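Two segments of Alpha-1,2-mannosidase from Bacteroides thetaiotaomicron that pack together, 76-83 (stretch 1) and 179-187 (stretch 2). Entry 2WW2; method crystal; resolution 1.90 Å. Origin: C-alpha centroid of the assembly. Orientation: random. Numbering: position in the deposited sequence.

Stretch 1, residues 76-83: DYGTFSIM
Stretch 2, residues 179-187: NFANYFMME

The most unusual feature of this contact is a face-to-face stack of two phenylalanines, Phe-80 and Phe-184, between segments that share no hydrogen bond. The ring centroids lie 4.2 Å apart with planes inclined by 20°, and Phe-80 CE2 comes within 3.4 Å of Phe-184 CB. Both side chains adopt the p rotamer (chi1 71° and 62°, chi2 94° and 84°), and both CA-to-CB bonds point toward the opposing segment. Flat, apolar rings suit this place because they fill the gap between the backbones with closely packed apolar surface.

The two segments run in nearly the same direction: strand 80-83, which continues beyond Met-83, and strand 182-187 make an angle of 19°, with a closest axial approach of 10.0 Å. That spacing is too wide for the pairing of neighbouring strands in a sheet, so side chains make the contact. In register, the nearest CA pairs are Gly-78 with Asn-182, Phe-80 with Phe-184 and Ile-82 with Met-186, with CA-CA distances of 4.9, 8.6 and 9.9 Å; the backbones therefore diverge toward their C-terminal ends. Backbones are extended from Thr-79 to Met-83 and from Asn-182 to Glu-187, with phi between -100° and -149° and psi between 109° and 169°. Extended geometry alternates the side chains, so the CA-to-CB bonds of Thr-79, Ser-81, Tyr-183 and Met-185 point away.

At the narrow end, Gly-78 has phi/psi of 55/46, a positive phi that favours glycine. Its CA lies 3.7 Å from Asn-182 CB; a CB here would point toward the other segment and lie only 3.3 Å from Asn-182 CB, a tight fit. Asn-182 (chi1 t, chi2 83°) sets ND2 4.2 Å from Phe-80 CD2, at the ring edge, while its OD1 is hydrogen-bonded elsewhere in the structure. Phe-180 (t, chi2 81°) extends its ring so that CZ sits 3.6 Å from Gly-78 N and 3.8 Å from Tyr-77 CD1, at the edge of the tyrosine ring. Tyr-77 (p, chi2 90°) thus offers carbon to carbon, and its N donates a hydrogen bond to Asp-76 OD1 at 2.8 Å.

At the wide end, reach matters. The CA-to-CB bond of Met-186 points toward stretch 1, and chi angles p, t and p bring CE to 3.8 Å from Phe-80 CE1 and 4.0 Å from Ile-82 CD1. Ile-82 (m, t) leaves its backbone sideways, but its end comes nearer, so two apolar tips meet where the backbones are far apart.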

# COMPACT_ATOMS: atom_id res chain seq x y z
N ASP A 76 18.86 9.45 29.13
CA ASP A 76 19.22 10.59 29.99
C ASP A 76 20.54 10.39 30.74
O ASP A 76 21.12 9.29 30.72
CB ASP A 76 18.09 10.85 31.02
CG ASP A 76 17.95 12.34 31.39
OD1 ASP A 76 18.83 13.15 31.00
OD2 ASP A 76 16.94 12.71 32.05
N TYR A 77 21.04 11.46 31.37
CA TYR A 77 22.18 11.37 32.28
C TYR A 77 22.09 12.58 33.23
O TYR A 77 21.39 13.57 32.91
CB TYR A 77 23.52 11.38 31.51
CG TYR A 77 23.75 12.69 30.79
CD1 TYR A 77 24.43 13.74 31.42
CD2 TYR A 77 23.25 12.90 29.51
CE1 TYR A 77 24.61 14.97 30.79
CE2 TYR A 77 23.43 14.12 28.85
CZ TYR A 77 24.10 15.15 29.51
OH TYR A 77 24.27 16.36 28.88
N GLY A 78 22.76 12.50 34.38
CA GLY A 78 22.84 13.59 35.35
C GLY A 78 21.46 14.05 35.75
O GLY A 78 21.21 15.25 35.78
N THR A 79 20.56 13.11 36.03
CA THR A 79 19.14 13.43 36.25
C THR A 79 18.69 13.08 37.68
O THR A 79 19.12 12.07 38.25
CB THR A 79 18.23 12.73 35.17
OG1 THR A 79 16.86 13.13 35.34
CG2 THR A 79 18.31 11.20 35.23
N PHE A 80 17.85 13.94 38.25
CA PHE A 80 17.20 13.67 39.53
C PHE A 80 15.80 14.26 39.44
O PHE A 80 15.48 14.95 38.46
CB PHE A 80 18.02 14.24 40.71
CG PHE A 80 18.01 15.73 40.83
CD1 PHE A 80 17.08 16.37 41.65
CD2 PHE A 80 18.96 16.51 40.18
CE1 PHE A 80 17.07 17.76 41.78
CE2 PHE A 80 18.94 17.92 40.32
CZ PHE A 80 17.99 18.53 41.11
N SER A 81 14.93 13.96 40.40
CA SER A 81 13.58 14.54 40.32
C SER A 81 13.13 15.05 41.67
O SER A 81 13.65 14.66 42.71
CB SER A 81 12.53 13.55 39.78
OG SER A 81 12.29 12.50 40.71
N ILE A 82 12.12 15.91 41.64
CA ILE A 82 11.52 16.45 42.83
C ILE A 82 10.01 16.22 42.66
O ILE A 82 9.49 16.44 41.57
CB ILE A 82 11.79 17.97 42.91
CG1 ILE A 82 13.26 18.24 43.26
CG2 ILE A 82 10.88 18.64 43.92
CD1 ILE A 82 13.68 19.69 43.00
N MET A 83 9.33 15.76 43.70
CA MET A 83 7.91 15.45 43.60
C MET A 83 7.18 15.86 44.87
O MET A 83 7.33 15.24 45.92
CB MET A 83 7.68 13.95 43.32
CG MET A 83 6.22 13.61 43.10
SD MET A 83 5.49 14.55 41.72
CE MET A 83 3.89 13.76 41.65
N ASN A 179 34.62 9.47 36.37
CA ASN A 179 34.35 10.27 37.57
C ASN A 179 33.07 11.07 37.45
O ASN A 179 32.85 12.02 38.20
CB ASN A 179 35.52 11.22 37.88
CG ASN A 179 35.77 12.23 36.75
OD1 ASN A 179 35.12 12.19 35.71
ND2 ASN A 179 36.73 13.12 36.96
N PHE A 180 32.23 10.69 36.50
CA PHE A 180 31.02 11.46 36.21
C PHE A 180 30.03 11.56 37.39
O PHE A 180 29.77 10.57 38.07
CB PHE A 180 30.30 10.86 34.99
CG PHE A 180 28.93 11.41 34.78
CD1 PHE A 180 28.77 12.64 34.14
CD2 PHE A 180 27.83 10.74 35.25
CE1 PHE A 180 27.49 13.18 33.95
CE2 PHE A 180 26.53 11.26 35.05
CZ PHE A 180 26.37 12.49 34.42
N ALA A 181 29.48 12.76 37.58
CA ALA A 181 28.35 12.99 38.50
C ALA A 181 27.74 14.34 38.23
O ALA A 181 28.43 15.26 37.77
CB ALA A 181 28.81 12.96 39.96
N ASN A 182 26.44 14.46 38.52
CA ASN A 182 25.80 15.76 38.62
C ASN A 182 25.56 16.06 40.11
O ASN A 182 24.94 15.26 40.82
CB ASN A 182 24.51 15.79 37.78
CG ASN A 182 23.81 17.13 37.84
OD1 ASN A 182 24.14 18.08 37.10
ND2 ASN A 182 22.82 17.21 38.70
N TYR A 183 26.10 17.18 40.58
CA TYR A 183 26.03 17.55 42.00
C TYR A 183 24.92 18.56 42.14
O TYR A 183 24.94 19.61 41.50
CB TYR A 183 27.36 18.17 42.43
CG TYR A 183 28.54 17.26 42.16
CD1 TYR A 183 28.87 16.23 43.04
CD2 TYR A 183 29.30 17.40 41.00
CE1 TYR A 183 29.96 15.37 42.79
CE2 TYR A 183 30.39 16.55 40.74
CZ TYR A 183 30.70 15.55 41.64
OH TYR A 183 31.75 14.70 41.38
N PHE A 184 23.92 18.25 42.96
CA PHE A 184 22.76 19.14 43.05
C PHE A 184 22.54 19.66 44.48
O PHE A 184 23.04 19.10 45.45
CB PHE A 184 21.50 18.45 42.51
CG PHE A 184 21.08 17.21 43.27
CD1 PHE A 184 20.32 17.31 44.43
CD2 PHE A 184 21.43 15.95 42.81
CE1 PHE A 184 19.92 16.16 45.13
CE2 PHE A 184 21.05 14.79 43.50
CZ PHE A 184 20.30 14.89 44.65
N MET A 185 21.81 20.77 44.58
CA MET A 185 21.42 21.28 45.89
C MET A 185 20.09 21.99 45.76
O MET A 185 19.74 22.52 44.69
CB MET A 185 22.47 22.22 46.51
CG MET A 185 22.60 23.59 45.86
SD MET A 185 23.46 24.81 46.91
CE MET A 185 22.22 25.28 48.10
N MET A 186 19.36 21.99 46.86
CA MET A 186 18.07 22.67 46.87
C MET A 186 17.76 23.22 48.25
O MET A 186 18.29 22.77 49.27
CB MET A 186 16.97 21.72 46.40
CG MET A 186 16.71 20.58 47.32
SD MET A 186 15.52 19.42 46.59
CE MET A 186 16.62 18.53 45.50
N GLU A 187 16.90 24.22 48.27
CA GLU A 187 16.58 24.88 49.51
C GLU A 187 15.07 25.01 49.57
O GLU A 187 14.45 25.21 48.53
CB GLU A 187 17.22 26.26 49.52
CG GLU A 187 16.92 27.07 50.78
CD GLU A 187 17.36 28.51 50.64
OE1 GLU A 187 16.97 29.18 49.66
OE2 GLU A 187 18.10 28.98 51.51